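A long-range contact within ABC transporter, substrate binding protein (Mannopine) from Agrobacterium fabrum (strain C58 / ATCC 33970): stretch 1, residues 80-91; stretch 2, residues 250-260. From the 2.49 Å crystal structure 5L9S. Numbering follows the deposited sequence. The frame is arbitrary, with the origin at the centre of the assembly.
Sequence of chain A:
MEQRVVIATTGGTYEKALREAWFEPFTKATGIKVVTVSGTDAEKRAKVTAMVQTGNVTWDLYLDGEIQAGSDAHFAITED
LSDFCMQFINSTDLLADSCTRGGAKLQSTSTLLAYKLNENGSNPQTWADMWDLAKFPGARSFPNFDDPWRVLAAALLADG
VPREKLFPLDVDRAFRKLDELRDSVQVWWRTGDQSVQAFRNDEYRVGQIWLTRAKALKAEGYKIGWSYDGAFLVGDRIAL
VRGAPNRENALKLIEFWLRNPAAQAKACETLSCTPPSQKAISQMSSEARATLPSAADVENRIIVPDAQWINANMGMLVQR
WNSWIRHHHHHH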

# COMPACT_ATOMS: atom_id res chain seq x y z
N ASP A 80 14.15 0.28 16.37
CA ASP A 80 13.14 1.31 16.59
C ASP A 80 13.69 2.60 15.96
O ASP A 80 14.70 3.15 16.42
N LEU A 81 13.06 3.04 14.87
CA LEU A 81 13.49 4.22 14.12
C LEU A 81 13.04 5.55 14.72
O LEU A 81 13.55 6.59 14.30
N SER A 82 12.09 5.53 15.68
CA SER A 82 11.50 6.68 16.40
C SER A 82 12.47 7.85 16.67
O SER A 82 12.13 8.99 16.37
N ASP A 83 13.68 7.56 17.19
CA ASP A 83 14.69 8.60 17.43
C ASP A 83 15.15 9.27 16.12
O ASP A 83 15.10 10.49 16.02
N PHE A 84 15.55 8.45 15.11
CA PHE A 84 15.98 8.88 13.77
C PHE A 84 14.90 9.70 13.03
O PHE A 84 15.22 10.65 12.31
N CYS A 85 13.64 9.30 13.21
CA CYS A 85 12.42 9.85 12.63
C CYS A 85 12.16 11.31 12.93
O CYS A 85 11.49 11.99 12.14
N MET A 86 12.61 11.78 14.11
CA MET A 86 12.45 13.14 14.62
C MET A 86 12.99 14.21 13.68
O MET A 86 12.36 15.25 13.53
N GLN A 87 14.13 13.91 13.00
CA GLN A 87 14.82 14.80 12.06
C GLN A 87 13.98 15.16 10.81
O GLN A 87 14.35 16.08 10.09
N PHE A 88 12.87 14.46 10.58
CA PHE A 88 12.01 14.73 9.42
C PHE A 88 10.78 15.58 9.78
O PHE A 88 9.76 15.54 9.07
N ILE A 89 10.88 16.38 10.87
CA ILE A 89 9.86 17.32 11.36
C ILE A 89 10.47 18.77 11.27
O ILE A 89 10.24 19.64 12.11
N ASN A 90 11.28 18.95 10.22
CA ASN A 90 11.96 20.16 9.75
C ASN A 90 11.16 20.61 8.52
O ASN A 90 11.28 21.74 8.05
N SER A 91 10.38 19.65 7.96
CA SER A 91 9.53 19.78 6.79
C SER A 91 8.17 19.15 7.06
O SER A 91 8.05 18.19 7.83
N ALA A 250 23.17 2.56 6.18
CA ALA A 250 21.79 2.16 5.90
C ALA A 250 20.84 3.31 6.17
O ALA A 250 19.91 3.52 5.39
N LEU A 251 21.10 4.10 7.23
CA LEU A 251 20.29 5.28 7.59
C LEU A 251 20.52 6.47 6.64
O LEU A 251 19.63 7.31 6.48
N LYS A 252 21.69 6.53 5.99
CA LYS A 252 22.06 7.55 5.00
C LYS A 252 21.26 7.28 3.72
O LYS A 252 20.87 8.21 3.03
N LEU A 253 21.05 5.97 3.42
CA LEU A 253 20.29 5.50 2.27
C LEU A 253 18.81 5.83 2.46
O LEU A 253 18.15 6.23 1.50
N ILE A 254 18.31 5.70 3.72
CA ILE A 254 16.93 6.04 4.08
C ILE A 254 16.71 7.56 3.94
O ILE A 254 15.77 7.97 3.26
N GLU A 255 17.60 8.37 4.58
CA GLU A 255 17.57 9.84 4.55
C GLU A 255 17.60 10.34 3.11
O GLU A 255 16.84 11.26 2.78
N PHE A 256 18.43 9.69 2.25
CA PHE A 256 18.55 9.99 0.82
C PHE A 256 17.21 9.93 0.12
O PHE A 256 16.90 10.81 -0.66
N TRP A 257 16.42 8.88 0.40
CA TRP A 257 15.10 8.66 -0.16
C TRP A 257 14.11 9.69 0.35
O TRP A 257 13.43 10.34 -0.47
N LEU A 258 13.98 9.83 1.68
CA LEU A 258 13.01 10.76 2.27
C LEU A 258 13.22 12.23 1.89
O LEU A 258 12.23 12.97 1.71
N ARG A 259 14.48 12.64 1.72
CA ARG A 259 14.84 14.02 1.40
C ARG A 259 14.96 14.31 -0.11
O ARG A 259 15.20 15.46 -0.47
N ASN A 260 14.75 13.29 -0.97
CA ASN A 260 14.87 13.45 -2.43
C ASN A 260 13.54 13.30 -3.20
O ASN A 260 13.22 12.20 -3.65

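Two phenylalanines four residues apart, F84 and F88, each receive a leucine methyl over a ring face, so that the same CH-pi motif occurs twice in one small contact. L251 CD2 lies 3.9 Å from the centroid of the F84 ring, 15° off the ring normal; L258 CD1 lies 3.8 Å from the centroid of the F88 ring, 17° off. The case illustrates a general principle: segments distant in sequence, here at least 167 residues apart at every touching pair, can be joined by matching flat aromatic surfaces to methyl groups, with polar groups gathered at the margin.

The helix of stretch 2 makes this possible through its periodicity. L251, I254 and L258 all direct CA-to-CB toward stretch 1, and all three adopt chi1 m with chi2 t. From the other side, L81, F84 and F88 point toward the helix, whereas C85 points away and is bonded covalently to a group elsewhere in the structure. The phenylalanines reach their leucines with different rotamers: F84 is t (chi1 161°), F88 is m (chi1 -63°).

Besides its leucine, F84 pushes its ring tip against the helix, with F84 CZ 3.7 Å from I254 CG2 and F84 CE1 3.7 Å from L251 O. The backbone N of E255 sits near the ring plane, at the edge. That nitrogen is already committed to the helix, donating from E255 N to L251 O at 3.0 Å, so the ring packs beside a satisfied amide. L81, whose chi1 of -92° falls between wells, extends the apolar layer by placing its CD2 4.1 Å from I254 CD1.

Around F88 the surroundings become mixed. Its CE2 is 3.7 Å from L258 CD1, while F88 CE1 approaches R259 NH2 at 3.5 Å, lying over one face of the guanidinium. The CA-to-CB bond of R259 points sideways relative to stretch 1, but the side chain (chi1 m, chi2 t, chi3 between wells) brings its end nearer. A salt bridge within stretch 2, R259 NH2 to E255 OE2 at 3.0 Å, helps hold the charged group there, and R259 NH1 donates a weak hydrogen bond to Q87 O at 2.8 Å, with an angle of 118°. N90, with chi1 p, brings its ND2 within 3.1 Å of R259 NH1, but as modelled both are donors and no hydrogen bond forms. Apolar side chains thus meet along the helix face, and R259 covers the F88 end.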

# COMPACT_ATOMS: atom_id res chain seq x y z
CB ASP A 80 12.89 1.49 18.10
CG ASP A 80 11.69 2.34 18.48
OD1 ASP A 80 11.15 3.02 17.60
OD2 ASP A 80 11.34 2.36 19.69
CB LEU A 81 13.05 4.11 12.66
CG LEU A 81 14.04 3.49 11.69
CD1 LEU A 81 13.93 1.96 11.69
CD2 LEU A 81 13.80 4.01 10.29
CB SER A 82 10.83 6.22 17.69
OG SER A 82 9.74 5.36 17.41
CB ASP A 83 15.87 8.10 18.30
CG ASP A 83 16.62 6.82 17.92
OD1 ASP A 83 16.25 6.19 16.89
OD2 ASP A 83 17.56 6.43 18.67
CB PHE A 84 16.38 7.64 12.94
CG PHE A 84 16.44 7.82 11.43
CD1 PHE A 84 17.60 8.25 10.81
CD2 PHE A 84 15.32 7.56 10.64
CE1 PHE A 84 17.65 8.43 9.42
CE2 PHE A 84 15.37 7.75 9.26
CZ PHE A 84 16.53 8.18 8.66
CB CYS A 85 11.24 8.99 13.06
SG CYS A 85 11.27 7.31 12.39
CB MET A 86 13.09 13.26 16.01
CG MET A 86 12.17 12.79 17.12
SD MET A 86 13.02 12.41 18.68
CE MET A 86 11.77 11.43 19.48
CB GLN A 87 16.20 14.23 11.67
CG GLN A 87 16.19 13.27 10.48
CD GLN A 87 17.56 12.79 10.06
OE1 GLN A 87 17.77 11.60 9.84
NE2 GLN A 87 18.52 13.70 9.89
CB PHE A 88 11.65 13.42 8.70
CG PHE A 88 12.86 12.72 8.12
CD1 PHE A 88 13.49 13.22 6.99
CD2 PHE A 88 13.37 11.59 8.73
CE1 PHE A 88 14.62 12.58 6.46
CE2 PHE A 88 14.50 10.95 8.20
CZ PHE A 88 15.12 11.45 7.07
CB ILE A 89 9.21 16.91 12.74
CG1 ILE A 89 8.82 15.38 12.79
CG2 ILE A 89 8.02 17.81 13.14
CD1 ILE A 89 7.73 14.84 11.73
CB ASN A 90 13.42 19.84 9.35
CG ASN A 90 13.61 19.12 8.02
OD1 ASN A 90 14.13 19.68 7.05
ND2 ASN A 90 13.18 17.86 7.94
CB SER A 91 10.18 19.10 5.58
OG SER A 91 10.21 17.68 5.68
CB ALA A 250 21.42 0.95 6.73
CB LEU A 251 20.52 5.68 9.05
CG LEU A 251 19.98 4.71 10.12
CD1 LEU A 251 20.42 5.13 11.49
CD2 LEU A 251 18.46 4.61 10.08
CB LYS A 252 23.57 7.48 4.68
CG LYS A 252 24.49 8.10 5.71
CD LYS A 252 25.87 8.27 5.10
CE LYS A 252 26.98 8.33 6.12
NZ LYS A 252 28.32 8.15 5.49
CB LEU A 253 20.53 3.99 2.02
CG LEU A 253 19.81 3.37 0.82
CD1 LEU A 253 20.24 3.97 -0.49
CD2 LEU A 253 20.02 1.90 0.78
CB ILE A 254 16.56 5.53 5.50
CG1 ILE A 254 16.56 3.98 5.54
CG2 ILE A 254 15.20 6.10 5.94
CD1 ILE A 254 16.09 3.38 6.90
CB GLU A 255 18.77 10.42 5.33
CG GLU A 255 18.67 11.92 5.62
CD GLU A 255 19.90 12.62 6.18
OE1 GLU A 255 20.71 11.97 6.89
OE2 GLU A 255 20.04 13.84 5.93
CB PHE A 256 19.56 9.06 0.10
CG PHE A 256 19.86 9.45 -1.34
CD1 PHE A 256 20.78 10.45 -1.63
CD2 PHE A 256 19.19 8.83 -2.39
CE1 PHE A 256 21.03 10.82 -2.95
CE2 PHE A 256 19.45 9.21 -3.71
CZ PHE A 256 20.37 10.19 -3.99
CB TRP A 257 14.61 7.23 0.17
CG TRP A 257 13.19 6.99 -0.23
CD1 TRP A 257 12.08 7.04 0.57
CD2 TRP A 257 12.71 6.72 -1.55
NE1 TRP A 257 10.95 6.83 -0.17
CE2 TRP A 257 11.30 6.63 -1.48
CE3 TRP A 257 13.34 6.56 -2.80
CZ2 TRP A 257 10.51 6.34 -2.59
CZ3 TRP A 257 12.56 6.25 -3.90
CH2 TRP A 257 11.16 6.11 -3.79
CB LEU A 258 12.93 10.59 3.80
CG LEU A 258 12.26 9.31 4.27
CD1 LEU A 258 12.49 9.10 5.74
CD2 LEU A 258 10.73 9.28 3.89
CB ARG A 259 16.12 14.44 2.15
CG ARG A 259 15.98 14.40 3.67
CD ARG A 259 16.93 15.32 4.37
NE ARG A 259 16.29 15.97 5.52
CZ ARG A 259 16.50 15.64 6.79
NH1 ARG A 259 15.87 16.28 7.76
NH2 ARG A 259 17.37 14.69 7.09
CB ASN A 260 15.94 12.50 -3.01
CG ASN A 260 16.61 13.02 -4.25
OD1 ASN A 260 16.04 13.10 -5.35
ND2 ASN A 260 17.86 13.43 -4.10